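Local coordinates for RNA-dependent RNA polymerase (PDB 6QW0), which probably cleaves capped host messenger RNAs through its manganese-binding cap-snatching endonuclease domain, yielding short capped primers for viral transcription, at residues A[25-30]-A[185-190]; A[61-66]-A[190-195]. All coordinates share one frame; numbering follows the deposited sequence.

Contact 1: A[25-30]-A[185-190]; sequences ESSIYD and EVNEIV. With SO4 (sulfate ion), chain E.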
ATOM      1  N   GLU A  25      -7.723  -0.448 -14.920  1.00 25.21           N
ATOM      2  CA  GLU A  25      -6.697  -0.533 -15.951  1.00 25.10           C
ATOM      3  C   GLU A  25      -5.912   0.768 -15.991  1.00 24.64           C
ATOM      4  O   GLU A  25      -6.488   1.853 -15.876  1.00 26.78           O
ATOM      5  CB  GLU A  25      -7.320  -0.815 -17.323  1.00 27.16           C
ATOM      6  CG  GLU A  25      -7.849  -2.241 -17.483  1.00 33.17           C
ATOM      7  CD  GLU A  25      -9.156  -2.477 -16.737  1.00 42.84           C
ATOM      8  OE1 GLU A  25      -9.273  -3.511 -16.044  1.00 47.34           O
ATOM      9  OE2 GLU A  25     -10.068  -1.626 -16.843  1.00 43.02           O
ATOM     10  N   SER A  26      -4.594   0.658 -16.162  1.00 27.30           N
ATOM     11  CA  SER A  26      -3.788   1.856 -16.336  1.00 24.85           C
ATOM     12  C   SER A  26      -4.050   2.478 -17.709  1.00 27.28           C
ATOM     13  O   SER A  26      -4.551   1.832 -18.637  1.00 31.00           O
ATOM     14  CB  SER A  26      -2.296   1.555 -16.166  1.00 28.36           C
ATOM     15  OG  SER A  26      -1.874   0.465 -16.965  1.00 31.48           O
ATOM     16  N   SER A  27      -3.714   3.755 -17.816  1.00 25.99           N
ATOM     17  CA  SER A  27      -3.884   4.527 -19.045  1.00 29.00           C
ATOM     18  C   SER A  27      -2.692   5.462 -19.193  1.00 27.60           C
ATOM     19  O   SER A  27      -2.826   6.665 -19.420  1.00 33.42           O
ATOM     20  CB  SER A  27      -5.209   5.286 -19.031  1.00 28.33           C
ATOM     21  OG  SER A  27      -5.243   6.228 -17.967  1.00 32.04           O
ATOM     22  N   ILE A  28      -1.499   4.896 -19.037  1.00 30.80           N
ATOM     23  CA  ILE A  28      -0.286   5.702 -19.049  1.00 32.71           C
ATOM     24  C   ILE A  28       0.067   6.073 -20.479  1.00 40.64           C
ATOM     25  O   ILE A  28       0.502   7.199 -20.758  1.00 45.36           O
ATOM     26  CB  ILE A  28       0.860   4.945 -18.354  1.00 27.75           C
ATOM     27  CG1 ILE A  28       0.577   4.787 -16.859  1.00 29.43           C
ATOM     28  CG2 ILE A  28       2.180   5.658 -18.564  1.00 33.41           C
ATOM     29  CD1 ILE A  28       1.478   3.743 -16.193  1.00 31.00           C
ATOM     30  N   TYR A  29      -0.123   5.132 -21.402  1.00 32.08           N
ATOM     31  CA  TYR A  29       0.067   5.357 -22.836  1.00 45.95           C
ATOM     32  C   TYR A  29       1.543   5.644 -23.088  1.00 40.15           C
ATOM     33  O   TYR A  29       2.408   4.910 -22.589  1.00 42.88           O
ATOM     34  CB  TYR A  29      -0.940   6.378 -23.369  1.00 46.66           C
ATOM     35  CG  TYR A  29      -2.365   5.904 -23.214  1.00 43.38           C
ATOM     36  CD1 TYR A  29      -3.419   6.792 -23.046  1.00 47.37           C
ATOM     37  CD2 TYR A  29      -2.649   4.548 -23.228  1.00 48.40           C
ATOM     38  CE1 TYR A  29      -4.728   6.331 -22.905  1.00 46.44           C
ATOM     39  CE2 TYR A  29      -3.939   4.079 -23.085  1.00 50.07           C
ATOM     40  CZ  TYR A  29      -4.981   4.974 -22.926  1.00 49.22           C
ATOM     41  OH  TYR A  29      -6.275   4.508 -22.782  1.00 60.25           O
ATOM     42  N   ASP A  30       1.888   6.677 -23.836  1.00 44.68           N
ATOM     43  CA  ASP A  30       3.273   6.919 -24.210  1.00 40.47           C
ATOM     44  C   ASP A  30       3.758   8.137 -23.427  1.00 42.23           C
ATOM     45  O   ASP A  30       3.857   9.246 -23.953  1.00 53.53           O
ATOM     46  CB  ASP A  30       3.349   7.110 -25.714  1.00 42.94           C
ATOM     47  CG  ASP A  30       4.759   7.129 -26.225  1.00 41.60           C
ATOM     48  OD1 ASP A  30       5.691   7.085 -25.392  1.00 46.70           O
ATOM     49  OD2 ASP A  30       4.938   7.173 -27.455  1.00 50.49           O
ATOM     50  N   GLU A 185      -4.691   8.253 -10.020  1.00 25.73           N
ATOM     51  CA  GLU A 185      -4.145   7.526  -8.881  1.00 24.31           C
ATOM     52  C   GLU A 185      -3.715   6.120  -9.279  1.00 21.15           C
ATOM     53  O   GLU A 185      -2.679   5.630  -8.815  1.00 22.34           O
ATOM     54  CB  GLU A 185      -5.178   7.483  -7.744  1.00 25.10           C
ATOM     55  CG  GLU A 185      -5.353   8.827  -7.042  1.00 27.43           C
ATOM     56  CD  GLU A 185      -6.652   8.956  -6.257  1.00 28.12           C
ATOM     57  OE1 GLU A 185      -7.546   8.102  -6.404  1.00 28.22           O
ATOM     58  OE2 GLU A 185      -6.769   9.927  -5.482  1.00 35.10           O
ATOM     59  N   VAL A 186      -4.514   5.448 -10.115  1.00 21.80           N
ATOM     60  CA  VAL A 186      -4.129   4.142 -10.652  1.00 20.37           C
ATOM     61  C   VAL A 186      -2.831   4.261 -11.437  1.00 20.80           C
ATOM     62  O   VAL A 186      -1.901   3.464 -11.263  1.00 22.51           O
ATOM     63  CB  VAL A 186      -5.254   3.579 -11.538  1.00 25.06           C
ATOM     64  CG1 VAL A 186      -4.787   2.341 -12.318  1.00 23.78           C
ATOM     65  CG2 VAL A 186      -6.503   3.273 -10.697  1.00 22.28           C
ATOM     66  N   ASN A 187      -2.759   5.268 -12.307  1.00 22.56           N
ATOM     67  CA  ASN A 187      -1.575   5.464 -13.140  1.00 25.15           C
ATOM     68  C   ASN A 187      -0.321   5.728 -12.312  1.00 25.32           C
ATOM     69  O   ASN A 187       0.774   5.301 -12.691  1.00 24.76           O
ATOM     70  CB  ASN A 187      -1.819   6.611 -14.121  1.00 24.39           C
ATOM     71  CG  ASN A 187      -2.715   6.207 -15.272  1.00 25.48           C
ATOM     72  OD1 ASN A 187      -3.014   5.027 -15.466  1.00 25.94           O
ATOM     73  ND2 ASN A 187      -3.140   7.194 -16.055  1.00 29.92           N
ATOM     74  N   GLU A 188      -0.439   6.454 -11.193  1.00 19.99           N
ATOM     75  CA  GLU A 188       0.757   6.728 -10.394  1.00 22.11           C
ATOM     76  C   GLU A 188       1.301   5.450  -9.765  1.00 21.99           C
ATOM     77  O   GLU A 188       2.510   5.204  -9.782  1.00 22.94           O
ATOM     78  CB  GLU A 188       0.455   7.779  -9.322  1.00 24.72           C
ATOM     79  CG  GLU A 188       1.709   8.381  -8.676  1.00 22.84           C
ATOM     80  CD  GLU A 188       2.462   9.325  -9.613  1.00 25.57           C
ATOM     81  OE1 GLU A 188       1.907   9.686 -10.672  1.00 27.97           O
ATOM     82  OE2 GLU A 188       3.608   9.679  -9.290  1.00 25.94           O
ATOM     83  N   ILE A 189       0.414   4.605  -9.233  1.00 21.98           N
ATOM     84  CA  ILE A 189       0.843   3.323  -8.686  1.00 22.48           C
ATOM     85  C   ILE A 189       1.496   2.465  -9.766  1.00 23.18           C
ATOM     86  O   ILE A 189       2.594   1.926  -9.577  1.00 24.26           O
ATOM     87  CB  ILE A 189      -0.352   2.607  -8.028  1.00 21.25           C
ATOM     88  CG1 ILE A 189      -0.787   3.385  -6.773  1.00 24.05           C
ATOM     89  CG2 ILE A 189      -0.001   1.164  -7.687  1.00 24.00           C
ATOM     90  CD1 ILE A 189      -2.264   3.193  -6.411  1.00 22.93           C
ATOM     91  N   VAL A 190       0.825   2.313 -10.910  1.00 22.96           N
ATOM     92  CA  VAL A 190       1.366   1.480 -11.982  1.00 22.43           C
ATOM     93  C   VAL A 190       2.668   2.069 -12.524  1.00 21.01           C
ATOM     94  O   VAL A 190       3.648   1.346 -12.727  1.00 22.99           O
ATOM     95  CB  VAL A 190       0.320   1.293 -13.095  1.00 19.97           C
ATOM     96  CG1 VAL A 190       0.924   0.515 -14.271  1.00 22.77           C
ATOM     97  CG2 VAL A 190      -0.907   0.560 -12.566  1.00 23.03           C
TER
HETATM   98  S   SO4 E 303      -1.168   1.542 -20.452  1.00 42.63           S
HETATM   99  O1  SO4 E 303      -1.322   2.719 -21.292  1.00 46.70           O
HETATM  100  O2  SO4 E 303       0.112   0.896 -20.728  1.00 48.29           O
HETATM  101  O3  SO4 E 303      -2.265   0.611 -20.721  1.00 51.66           O
HETATM  102  O4  SO4 E 303      -1.209   1.968 -19.061  1.00 34.43           O
HETATM  103  O   HOH W   1      -6.143   4.931 -15.406  1.00 34.00           O

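Contact 2: A[61-66]-A[190-195]; sequences STIQPF and VFRFRL. With SO4 (sulfate ion), chain E.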
ATOM      1  N   SER A  61       4.967  12.245 -11.032  1.00 28.90           N
ATOM      2  CA  SER A  61       5.317  13.474 -10.334  1.00 30.25           C
ATOM      3  C   SER A  61       5.570  13.251  -8.851  1.00 30.79           C
ATOM      4  O   SER A  61       6.175  14.114  -8.209  1.00 28.65           O
ATOM      5  CB  SER A  61       4.214  14.516 -10.499  1.00 29.39           C
ATOM      6  OG  SER A  61       2.994  14.026  -9.974  1.00 44.19           O
ATOM      7  N   THR A  62       5.150  12.113  -8.292  1.00 27.88           N
ATOM      8  CA  THR A  62       5.456  11.856  -6.887  1.00 24.86           C
ATOM      9  C   THR A  62       6.851  11.293  -6.660  1.00 29.62           C
ATOM     10  O   THR A  62       7.233  11.098  -5.506  1.00 28.54           O
ATOM     11  CB  THR A  62       4.448  10.880  -6.264  1.00 26.25           C
ATOM     12  OG1 THR A  62       4.567   9.593  -6.895  1.00 25.11           O
ATOM     13  CG2 THR A  62       3.025  11.398  -6.386  1.00 27.17           C
ATOM     14  N   ILE A  63       7.619  11.014  -7.711  1.00 24.44           N
ATOM     15  CA  ILE A  63       8.916  10.366  -7.548  1.00 22.92           C
ATOM     16  C   ILE A  63       9.950  11.403  -7.134  1.00 26.80           C
ATOM     17  O   ILE A  63      10.060  12.468  -7.753  1.00 27.54           O
ATOM     18  CB  ILE A  63       9.332   9.662  -8.852  1.00 23.32           C
ATOM     19  CG1 ILE A  63       8.329   8.548  -9.188  1.00 24.89           C
ATOM     20  CG2 ILE A  63      10.744   9.107  -8.731  1.00 24.29           C
ATOM     21  CD1 ILE A  63       8.409   8.110 -10.647  1.00 23.97           C
ATOM     22  N   GLN A  64      10.726  11.082  -6.127  1.00 26.77           N
ATOM     23  CA  GLN A  64      11.812  11.908  -5.624  1.00 30.74           C
ATOM     24  C   GLN A  64      13.117  11.567  -6.343  1.00 30.82           C
ATOM     25  O   GLN A  64      13.322  10.422  -6.766  1.00 32.67           O
ATOM     26  CB  GLN A  64      11.976  11.702  -4.122  1.00 32.50           C
ATOM     27  CG  GLN A  64      10.722  12.056  -3.326  1.00 31.20           C
ATOM     28  CD  GLN A  64      10.143  13.400  -3.721  1.00 38.04           C
ATOM     29  OE1 GLN A  64      10.765  14.443  -3.505  1.00 40.89           O
ATOM     30  NE2 GLN A  64       8.951  13.387  -4.312  1.00 38.44           N
ATOM     31  N   PRO A  65      14.026  12.538  -6.477  1.00 32.80           N
ATOM     32  CA  PRO A  65      15.213  12.323  -7.329  1.00 30.37           C
ATOM     33  C   PRO A  65      16.279  11.412  -6.754  1.00 33.71           C
ATOM     34  O   PRO A  65      17.092  10.905  -7.536  1.00 30.71           O
ATOM     35  CB  PRO A  65      15.761  13.738  -7.529  1.00 30.65           C
ATOM     36  CG  PRO A  65      15.186  14.539  -6.398  1.00 33.42           C
ATOM     37  CD  PRO A  65      13.818  13.966  -6.190  1.00 32.40           C
ATOM     38  N   PHE A  66      16.348  11.197  -5.439  1.00 27.28           N
ATOM     39  CA  PHE A  66      17.481  10.479  -4.865  1.00 27.89           C
ATOM     40  C   PHE A  66      17.021   9.424  -3.872  1.00 36.89           C
ATOM     41  O   PHE A  66      16.195   9.705  -2.998  1.00 38.83           O
ATOM     42  CB  PHE A  66      18.444  11.447  -4.180  1.00 29.15           C
ATOM     43  CG  PHE A  66      19.055  12.417  -5.121  1.00 25.74           C
ATOM     44  CD1 PHE A  66      20.085  12.030  -5.956  1.00 27.33           C
ATOM     45  CD2 PHE A  66      18.568  13.707  -5.208  1.00 25.58           C
ATOM     46  CE1 PHE A  66      20.640  12.926  -6.844  1.00 32.46           C
ATOM     47  CE2 PHE A  66      19.111  14.604  -6.097  1.00 27.54           C
ATOM     48  CZ  PHE A  66      20.147  14.216  -6.919  1.00 30.48           C
ATOM     49  N   VAL A 190       0.825   2.313 -10.910  1.00 22.96           N
ATOM     50  CA  VAL A 190       1.366   1.480 -11.982  1.00 22.43           C
ATOM     51  C   VAL A 190       2.668   2.069 -12.524  1.00 21.01           C
ATOM     52  O   VAL A 190       3.648   1.346 -12.727  1.00 22.99           O
ATOM     53  CB  VAL A 190       0.320   1.293 -13.095  1.00 19.97           C
ATOM     54  CG1 VAL A 190       0.924   0.515 -14.271  1.00 22.77           C
ATOM     55  CG2 VAL A 190      -0.907   0.560 -12.566  1.00 23.03           C
ATOM     56  N   PHE A 191       2.706   3.381 -12.737  1.00 19.78           N
ATOM     57  CA  PHE A 191       3.931   4.019 -13.231  1.00 20.11           C
ATOM     58  C   PHE A 191       5.115   3.761 -12.298  1.00 23.37           C
ATOM     59  O   PHE A 191       6.220   3.427 -12.744  1.00 24.23           O
ATOM     60  CB  PHE A 191       3.684   5.516 -13.404  1.00 22.40           C
ATOM     61  CG  PHE A 191       4.799   6.243 -14.104  1.00 20.56           C
ATOM     62  CD1 PHE A 191       5.863   6.763 -13.379  1.00 23.93           C
ATOM     63  CD2 PHE A 191       4.780   6.419 -15.478  1.00 24.33           C
ATOM     64  CE1 PHE A 191       6.892   7.444 -14.005  1.00 23.77           C
ATOM     65  CE2 PHE A 191       5.812   7.102 -16.116  1.00 24.67           C
ATOM     66  CZ  PHE A 191       6.862   7.615 -15.385  1.00 25.05           C
ATOM     67  N   ARG A 192       4.910   3.927 -10.988  1.00 20.93           N
ATOM     68  CA  ARG A 192       5.985   3.682 -10.032  1.00 22.15           C
ATOM     69  C   ARG A 192       6.383   2.209  -9.995  1.00 20.90           C
ATOM     70  O   ARG A 192       7.567   1.890  -9.819  1.00 23.15           O
ATOM     71  CB  ARG A 192       5.558   4.156  -8.631  1.00 22.93           C
ATOM     72  CG  ARG A 192       5.387   5.675  -8.518  1.00 25.13           C
ATOM     73  CD  ARG A 192       5.003   6.109  -7.070  1.00 21.61           C
ATOM     74  NE  ARG A 192       6.035   5.757  -6.097  1.00 23.22           N
ATOM     75  CZ  ARG A 192       6.843   6.627  -5.497  1.00 23.50           C
ATOM     76  NH1 ARG A 192       6.744   7.930  -5.750  1.00 23.64           N
ATOM     77  NH2 ARG A 192       7.761   6.194  -4.647  1.00 24.55           N
ATOM     78  N   PHE A 193       5.405   1.298 -10.137  1.00 21.89           N
ATOM     79  CA  PHE A 193       5.702  -0.133 -10.154  1.00 21.09           C
ATOM     80  C   PHE A 193       6.562  -0.490 -11.359  1.00 22.63           C
ATOM     81  O   PHE A 193       7.544  -1.228 -11.230  1.00 24.50           O
ATOM     82  CB  PHE A 193       4.398  -0.948 -10.155  1.00 21.70           C
ATOM     83  CG  PHE A 193       4.590  -2.444 -10.152  1.00 24.66           C
ATOM     84  CD1 PHE A 193       5.368  -3.069  -9.182  1.00 22.54           C
ATOM     85  CD2 PHE A 193       3.946  -3.238 -11.097  1.00 27.07           C
ATOM     86  CE1 PHE A 193       5.522  -4.447  -9.168  1.00 23.30           C
ATOM     87  CE2 PHE A 193       4.091  -4.623 -11.082  1.00 27.41           C
ATOM     88  CZ  PHE A 193       4.873  -5.227 -10.124  1.00 28.27           C
ATOM     89  N   ARG A 194       6.216   0.046 -12.530  1.00 24.07           N
ATOM     90  CA  ARG A 194       6.984  -0.260 -13.734  1.00 24.71           C
ATOM     91  C   ARG A 194       8.421   0.215 -13.593  1.00 26.29           C
ATOM     92  O   ARG A 194       9.364  -0.500 -13.963  1.00 24.69           O
ATOM     93  CB  ARG A 194       6.326   0.383 -14.948  1.00 23.46           C
ATOM     94  CG  ARG A 194       4.973  -0.224 -15.303  1.00 25.69           C
ATOM     95  CD  ARG A 194       4.375   0.507 -16.480  1.00 26.24           C
ATOM     96  NE  ARG A 194       3.158  -0.131 -16.963  1.00 24.74           N
ATOM     97  CZ  ARG A 194       2.501   0.260 -18.050  1.00 28.50           C
ATOM     98  NH1 ARG A 194       2.948   1.290 -18.767  1.00 31.75           N
ATOM     99  NH2 ARG A 194       1.399  -0.376 -18.419  1.00 28.38           N
ATOM    100  N   LEU A 195       8.609   1.412 -13.045  1.00 23.96           N
ATOM    101  CA  LEU A 195       9.957   1.928 -12.851  1.00 23.83           C
ATOM    102  C   LEU A 195      10.709   1.105 -11.815  1.00 23.77           C
ATOM    103  O   LEU A 195      11.906   0.832 -11.970  1.00 26.59           O
ATOM    104  CB  LEU A 195       9.892   3.399 -12.442  1.00 24.74           C
ATOM    105  CG  LEU A 195      11.251   4.039 -12.176  1.00 26.34           C
ATOM    106  CD1 LEU A 195      12.112   3.990 -13.447  1.00 26.31           C
ATOM    107  CD2 LEU A 195      11.069   5.468 -11.697  1.00 26.03           C
TER
HETATM  108  S   SO4 E 303      -1.168   1.542 -20.452  1.00 42.63           S
HETATM  109  O1  SO4 E 303      -1.322   2.719 -21.292  1.00 46.70           O
HETATM  110  O2  SO4 E 303       0.112   0.896 -20.728  1.00 48.29           O
HETATM  111  O3  SO4 E 303      -2.265   0.611 -20.721  1.00 51.66           O
HETATM  112  O4  SO4 E 303      -1.209   1.968 -19.061  1.00 34.43           O
HETATM  113  O   HOH W   2       9.853   8.536  -4.538  1.00 35.52           O

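Contact 1: A[25-30]-A[185-190]
Asn187 reaches from helix 183-203 to Ser27 and grips it with both ends of its amide. Its CG stands anti to its own carbonyl carbon (chi1 -76°), and the flat amide offers OD1 to the backbone and ND2 to the side chain of the same serine. Ser27 N donates to OD1 of Asn187 over 2.8 Å, with an almost straight N-H...O angle of 167°. ND2 of Asn187 in turn donates to Ser27 OG at 3.0 Å, the hydroxyl lying close to the amide plane. Asparagine suits the place because one short side chain supplies both an acceptor and a donor. A water within hydrogen-bonding distance of Asn187 OD1, Ser27 OG and Glu25 O bridges the helix and the loop.

Beside this polar grip runs an apolar strip. Ile28 and Asn187 lie alongside each other with their side chains running opposite ways, and Ile28 CD1 meets Val190 CG1 at 3.8 Å. Val190 CG1 also lies 3.9 Å from Ser26 CB, while Val186 CG1 packs on Glu25 O one helical turn back.

On the sulfate, probably taken from the crystallisation liquor, O4 accepts from Ser26 OG at 2.7 Å and from Ile28 N, and O1 from Tyr29 N; Arg194 is a further donor. The amide grip thus pins the loop after strand 22-25 to the final helix of this PD-(D/E)XK-family endonuclease domain.

Contact 2: A[61-66]-A[190-195]
Residues 61-66 run as an irregular loop past one side of helix 183-203, and the backbones stay well apart: the nearest CA atoms, those of Ile63 and Arg192, are 7.7 Å from each other. Side chains therefore make most of the contact, and Thr62, Ile63, Phe191, Arg192 and Leu195 all direct their CB toward the opposite segment.

Arg192 spans the gap. Its chain bends at chi3 (62°), and the guanidinium presents NH1 to Thr62, whose side chain it crosses at about a right angle. NH1 donates to Thr62 OG1 at 3.0 Å, with the hydroxyl near the guanidinium plane, and makes a weak, more bent bond to Thr62 O at 3.2 Å. Threonine suits the place because its hydroxyl can accept from Arg192 NH1 while also hydrogen-bonding to Glu188 OE2, one turn earlier on the helix; that carboxylate probably helps to balance the buried positive charge. Thr62 O also accepts from Gln64 NE2, which sits above the carbonyl plane. Arg192 NH2 and Gln64 N both donate to one water, extending the bridge along the loop.

This loop leads from strand 46-49 into strand 66-68, so the arginine joins the small three-stranded antiparallel sheet to the last helix of the domain. Arg192 is itself positioned by helix 77-82, where Phe81 O accepts from NH2 and the Phe81 ring makes a cation-pi contact.

Ile63 supplies the apolar half. Its CD1 lies in the plane of the Phe191 ring, at the edge, 3.7 Å from CE1, and touches Leu195 CD2 at 3.9 Å. Phe191 and Leu195 are one helical turn apart, so the CD1 methyl at the end of the CG1 arm meets both. Beside the polar part, Ile63 CG1 also lies 3.8 Å from Arg192 NH1.

Contacts 1 and 2 lie about 11 Å apart, centre to centre, on successive turns of helix 183-203, and Val190 belongs to both. Along the chain the order is 25-30, 61-66, then the helix, so both loops, distant from it in sequence, pack on the same late helix. One follows strand 22-25 of the mixed sheet; the other connects strands 46-49 and 66-68 of the small antiparallel sheet. A probable Glu188-Thr62 bond connects the contacts, while Arg194 from contact 2 donates to the sulfate held by the 25-30 loop. The helix thus joins the two sheets within one domain.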